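Local coordinates for protein Phenolphthiocerol/phthiocerol polyketide synthase subunit C (Mycobacterium tuberculosis H37Rv, PDB 8QZI) that probably carries the growing acyl chain on the phosphopantetheine arm of its acyl carrier domain, as one subunit of the polyketide synthase that makes the phthiocerol-type lipids, at residues R76-T80 and L81-S85; I114-L117 and A118-L121. One frame throughout, in Å; residues are numbered along the deposited sequence.

Both contacts are local, each lying within one unbroken run of chain inside the carrier domain, and both mix buried leucines with more exposed polar residues. Contact 1 (76-80 with 81-85) is a loop leading into helix 85-98, its centre about 13 Å from the chain's centre and beside bound coenzyme A; turn hydrogen bonds and charged groups that meet a second protein accompany its leucines. Contact 2 (114-117 with 118-121) leads into helix 119-124, about 7 Å from the chain's centre, and is touched by no other protein chain of the assembly; with no hydrogen bond between its segments, it rests mainly on van der Waals contact. Both pack leucines on helix 52-66, and Ile114 of contact 2 rests on Leu78 of contact 1.

Contact 1 of 2, residues R76-T80 and L81-S85; sequences RPLET and LGLDS
Leu78 packs against both Leu81 and Leu83: its CD2 lies 3.7 Å from Leu81 CB, and its CD1 lies 3.9 Å from Leu83 CD2, the side chains of Leu78 and Leu83 running side by side. Branched aliphatic residues suit the place, since all three also pack on helix 52-66. Leu81 CD1 reaches over one face of the Arg76 guanidinium toward its rim, the two side chains crossing at about a right angle.

The polar bonds hold the backbone in its fold. A type I turn from Pro77 to Thr80 is closed by Thr80 N to Pro77 O (3.1 Å). Thr80 OG1, set between the backbone N and the carbonyl carbon (chi1 80°), donates a second bond to that oxygen. Leu78 O accepts weak bonds from Leu81 N (3.2 Å) and Leu83 N (3.4 Å); Gly82 between them has a positive phi (74°), which suits a residue with no side chain to resist it.

Beyond the loop, the exposed Glu79 pairs in a salt bridge with a basic side chain of the chain of another protein. Asp84 is the N-cap, its OD1 bonding Met87 N. The Gly-Leu-Asp-Ser sequence is the carrier-protein signature, in which Ser85 probably receives the phosphopantetheine arm.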
ATOM      1  N   ARG F  76      20.523  -3.810   2.286  1.00140.25           N
ATOM      2  CA  ARG F  76      19.790  -3.121   1.224  1.00140.58           C
ATOM      3  C   ARG F  76      18.314  -3.008   1.587  1.00147.42           C
ATOM      4  O   ARG F  76      17.651  -4.043   1.783  1.00148.27           O
ATOM      5  CB  ARG F  76      19.955  -3.862  -0.108  1.00133.05           C
ATOM      6  CG  ARG F  76      19.153  -3.286  -1.272  1.00129.59           C
ATOM      7  CD  ARG F  76      20.061  -2.699  -2.355  1.00129.44           C
ATOM      8  NE  ARG F  76      19.461  -2.798  -3.686  1.00129.98           N
ATOM      9  CZ  ARG F  76      19.710  -3.781  -4.548  1.00128.18           C
ATOM     10  NH1 ARG F  76      20.555  -4.750  -4.226  1.00132.21           N
ATOM     11  NH2 ARG F  76      19.114  -3.799  -5.731  1.00125.52           N
ATOM     12  N   PRO F  77      17.749  -1.803   1.686  1.00149.96           N
ATOM     13  CA  PRO F  77      16.306  -1.689   1.948  1.00146.51           C
ATOM     14  C   PRO F  77      15.500  -2.292   0.806  1.00140.18           C
ATOM     15  O   PRO F  77      15.688  -1.946  -0.362  1.00143.11           O
ATOM     16  CB  PRO F  77      16.085  -0.175   2.069  1.00153.09           C
ATOM     17  CG  PRO F  77      17.440   0.386   2.412  1.00155.02           C
ATOM     18  CD  PRO F  77      18.416  -0.488   1.681  1.00152.87           C
ATOM     19  N   LEU F  78      14.599  -3.207   1.152  1.00131.07           N
ATOM     20  CA  LEU F  78      13.870  -3.951   0.134  1.00132.31           C
ATOM     21  C   LEU F  78      12.652  -3.202  -0.400  1.00131.43           C
ATOM     22  O   LEU F  78      11.948  -3.735  -1.265  1.00128.35           O
ATOM     23  CB  LEU F  78      13.469  -5.325   0.679  1.00129.56           C
ATOM     24  CG  LEU F  78      14.661  -6.285   0.795  1.00124.64           C
ATOM     25  CD1 LEU F  78      14.260  -7.724   0.505  1.00121.81           C
ATOM     26  CD2 LEU F  78      15.773  -5.841  -0.142  1.00124.58           C
ATOM     27  N   GLU F  79      12.386  -1.991   0.100  1.00136.86           N
ATOM     28  CA  GLU F  79      11.534  -1.060  -0.631  1.00136.16           C
ATOM     29  C   GLU F  79      12.130  -0.727  -1.993  1.00135.21           C
ATOM     30  O   GLU F  79      11.391  -0.469  -2.953  1.00146.29           O
ATOM     31  CB  GLU F  79      11.343   0.216   0.187  1.00143.16           C
ATOM     32  CG  GLU F  79      10.933   1.421  -0.640  1.00152.63           C
ATOM     33  CD  GLU F  79      11.087   2.729   0.111  1.00155.52           C
ATOM     34  OE1 GLU F  79      12.070   2.872   0.872  1.00152.64           O
ATOM     35  OE2 GLU F  79      10.219   3.612  -0.054  1.00156.82           O
ATOM     36  N   THR F  80      13.462  -0.727  -2.092  1.00126.81           N
ATOM     37  CA  THR F  80      14.194  -0.499  -3.333  1.00125.20           C
ATOM     38  C   THR F  80      14.315  -1.751  -4.199  1.00122.24           C
ATOM     39  O   THR F  80      14.748  -1.647  -5.353  1.00122.04           O
ATOM     40  CB  THR F  80      15.594   0.031  -3.009  1.00114.81           C
ATOM     41  OG1 THR F  80      16.433  -1.062  -2.635  1.00110.24           O
ATOM     42  CG2 THR F  80      15.537   1.020  -1.843  1.00112.26           C
ATOM     43  N   LEU F  81      13.961  -2.923  -3.668  1.00122.96           N
ATOM     44  CA  LEU F  81      13.952  -4.183  -4.403  1.00118.63           C
ATOM     45  C   LEU F  81      12.595  -4.501  -5.014  1.00114.61           C
ATOM     46  O   LEU F  81      12.371  -5.641  -5.439  1.00113.73           O
ATOM     47  CB  LEU F  81      14.376  -5.331  -3.490  1.00115.47           C
ATOM     48  CG  LEU F  81      15.709  -5.952  -3.882  1.00122.50           C
ATOM     49  CD1 LEU F  81      16.788  -4.893  -3.810  1.00124.64           C
ATOM     50  CD2 LEU F  81      16.042  -7.142  -2.996  1.00120.41           C
ATOM     51  N   GLY F  82      11.678  -3.537  -5.035  1.00113.30           N
ATOM     52  CA  GLY F  82      10.387  -3.741  -5.658  1.00112.32           C
ATOM     53  C   GLY F  82       9.443  -4.612  -4.872  1.00107.99           C
ATOM     54  O   GLY F  82       8.544  -5.216  -5.461  1.00114.47           O
ATOM     55  N   LEU F  83       9.620  -4.689  -3.553  1.00104.72           N
ATOM     56  CA  LEU F  83       8.715  -5.440  -2.677  1.00109.14           C
ATOM     57  C   LEU F  83       7.572  -4.541  -2.212  1.00105.84           C
ATOM     58  O   LEU F  83       7.695  -3.826  -1.214  1.00106.07           O
ATOM     59  CB  LEU F  83       9.464  -6.007  -1.475  1.00104.13           C
ATOM     60  CG  LEU F  83      10.123  -7.360  -1.700  1.00103.30           C
ATOM     61  CD1 LEU F  83      11.334  -7.177  -2.623  1.00107.27           C
ATOM     62  CD2 LEU F  83      10.481  -8.028  -0.362  1.00 95.49           C
ATOM     63  N   ASP F  84       6.442  -4.593  -2.910  1.00105.42           N
ATOM     64  CA  ASP F  84       5.294  -3.789  -2.509  1.00103.79           C
ATOM     65  C   ASP F  84       4.733  -4.352  -1.205  1.00105.11           C
ATOM     66  O   ASP F  84       5.328  -5.221  -0.554  1.00 96.60           O
ATOM     67  CB  ASP F  84       4.247  -3.706  -3.630  1.00108.07           C
ATOM     68  CG  ASP F  84       3.741  -5.081  -4.118  1.00108.76           C
ATOM     69  OD1 ASP F  84       3.295  -5.912  -3.294  1.00100.80           O
ATOM     70  OD2 ASP F  84       3.745  -5.303  -5.355  1.00107.20           O
ATOM     71  N   SER F  85       3.574  -3.831  -0.801  1.00 99.13           N
ATOM     72  CA  SER F  85       2.951  -4.255   0.447  1.00102.83           C
ATOM     73  C   SER F  85       2.459  -5.701   0.378  1.00 95.82           C
ATOM     74  O   SER F  85       2.485  -6.411   1.392  1.00 90.82           O
ATOM     75  CB  SER F  85       1.807  -3.296   0.801  1.00 97.36           C
TER

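Contact 2 of 2, residues I114-L117 and A118-L121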
ATOM      1  N   ILE F 114      17.323  -5.331   4.787  1.00145.88           N
ATOM      2  CA  ILE F 114      16.877  -6.650   4.359  1.00142.49           C
ATOM      3  C   ILE F 114      17.116  -7.685   5.456  1.00131.21           C
ATOM      4  O   ILE F 114      16.175  -8.305   5.950  1.00133.51           O
ATOM      5  CB  ILE F 114      17.556  -7.064   3.031  1.00143.91           C
ATOM      6  CG1 ILE F 114      17.558  -8.593   2.860  1.00138.62           C
ATOM      7  CG2 ILE F 114      18.954  -6.474   2.940  1.00142.62           C
ATOM      8  CD1 ILE F 114      18.893  -9.267   3.116  1.00131.92           C
ATOM      9  N   SER F 115      18.373  -7.865   5.870  1.00130.18           N
ATOM     10  CA  SER F 115      18.739  -8.866   6.863  1.00122.36           C
ATOM     11  C   SER F 115      19.110  -8.247   8.199  1.00127.59           C
ATOM     12  O   SER F 115      19.996  -8.750   8.892  1.00131.01           O
ATOM     13  CB  SER F 115      19.894  -9.736   6.375  1.00123.77           C
ATOM     14  OG  SER F 115      20.506 -10.413   7.463  1.00122.10           O
ATOM     15  N   ASP F 116      18.465  -7.146   8.569  1.00123.36           N
ATOM     16  CA  ASP F 116      18.410  -6.748   9.968  1.00128.80           C
ATOM     17  C   ASP F 116      17.056  -7.083  10.589  1.00131.36           C
ATOM     18  O   ASP F 116      16.623  -6.447  11.556  1.00130.45           O
ATOM     19  CB  ASP F 116      18.761  -5.274  10.137  1.00129.97           C
ATOM     20  CG  ASP F 116      20.029  -5.084  10.949  1.00131.14           C
ATOM     21  OD1 ASP F 116      19.938  -4.901  12.185  1.00132.09           O
ATOM     22  OD2 ASP F 116      21.123  -5.166  10.352  1.00131.80           O
ATOM     23  N   LEU F 117      16.364  -8.063  10.005  1.00129.06           N
ATOM     24  CA  LEU F 117      15.580  -9.017  10.773  1.00128.59           C
ATOM     25  C   LEU F 117      16.452 -10.155  11.283  1.00127.65           C
ATOM     26  O   LEU F 117      15.942 -11.245  11.564  1.00133.48           O
ATOM     27  CB  LEU F 117      14.419  -9.576   9.949  1.00126.87           C
ATOM     28  CG  LEU F 117      13.440  -8.666   9.205  1.00123.02           C
ATOM     29  CD1 LEU F 117      13.739  -8.714   7.720  1.00125.64           C
ATOM     30  CD2 LEU F 117      11.983  -9.052   9.470  1.00117.20           C
ATOM     31  N   ALA F 118      17.775  -9.949  11.345  1.00122.96           N
ATOM     32  CA  ALA F 118      18.645 -10.856  12.084  1.00111.44           C
ATOM     33  C   ALA F 118      18.302 -10.673  13.545  1.00111.96           C
ATOM     34  O   ALA F 118      17.656 -11.533  14.148  1.00115.50           O
ATOM     35  CB  ALA F 118      20.130 -10.576  11.831  1.00104.01           C
ATOM     36  N   THR F 119      18.676  -9.519  14.089  1.00110.05           N
ATOM     37  CA  THR F 119      18.421  -9.147  15.475  1.00122.86           C
ATOM     38  C   THR F 119      16.988  -9.426  15.923  1.00133.21           C
ATOM     39  O   THR F 119      16.753 -10.301  16.765  1.00146.93           O
ATOM     40  CB  THR F 119      18.744  -7.663  15.665  1.00112.10           C
ATOM     41  OG1 THR F 119      19.985  -7.364  15.016  1.00106.45           O
ATOM     42  CG2 THR F 119      18.844  -7.297  17.157  1.00118.80           C
ATOM     43  N   ALA F 120      16.024  -8.692  15.361  1.00128.71           N
ATOM     44  CA  ALA F 120      14.695  -8.621  15.967  1.00128.47           C
ATOM     45  C   ALA F 120      14.016  -9.987  16.034  1.00121.20           C
ATOM     46  O   ALA F 120      13.393 -10.329  17.044  1.00130.30           O
ATOM     47  CB  ALA F 120      13.830  -7.618  15.200  1.00128.03           C
ATOM     48  N   LEU F 121      14.113 -10.778  14.966  1.00121.47           N
ATOM     49  CA  LEU F 121      13.539 -12.119  15.007  1.00106.33           C
ATOM     50  C   LEU F 121      14.315 -13.032  15.949  1.00125.45           C
ATOM     51  O   LEU F 121      13.722 -13.903  16.594  1.00122.28           O
ATOM     52  CB  LEU F 121      13.476 -12.715  13.598  1.00102.08           C
ATOM     53  CG  LEU F 121      12.069 -12.938  13.015  1.00 99.25           C
ATOM     54  CD1 LEU F 121      11.267 -11.655  13.101  1.00 94.53           C
ATOM     55  CD2 LEU F 121      12.060 -13.475  11.573  1.00 97.01           C
TER
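Ala118 lays its CB over the carbonyl oxygen of Ser115, 3.5 Å from that O. A lone methyl suits this spot, because the group sits directly against a backbone carbonyl; Ser115 OG is also near it, at 4.4 Å from Ala118 CB. Ser115 is itself buried, packing on Ala55 of helix 52-66 and on His74, with which its backbone is hydrogen-bonded, so a small side chain fits on its side of the loop too.

Leu121, four residues beyond Leu117, points back toward the first segment, its CB 3.5 Å from Leu117 O. Leu117 touches this part of the chain mainly through its backbone. Its CB lies 3.7 Å from Ala118 N, beside the start of the next residue, while the branched end of the side chain is buried against Leu107. Leu121 is buried as well, on Leu54 of helix 52-66 and on Leu99. The segments thus make up the loop before, and the first residues of, helix 119-124, the last short helix of the acyl carrier fold, a small helical bundle whose core is filled by such aliphatic side chains.

On the more exposed side, Asp116 and Thr119 lie alongside each other and point the same way. Asp116 OD1 and Thr119 OG1 are 3.8 Å apart, a proximity of polar groups rather than a hydrogen bond, and polar side chains are well suited to this outer flank.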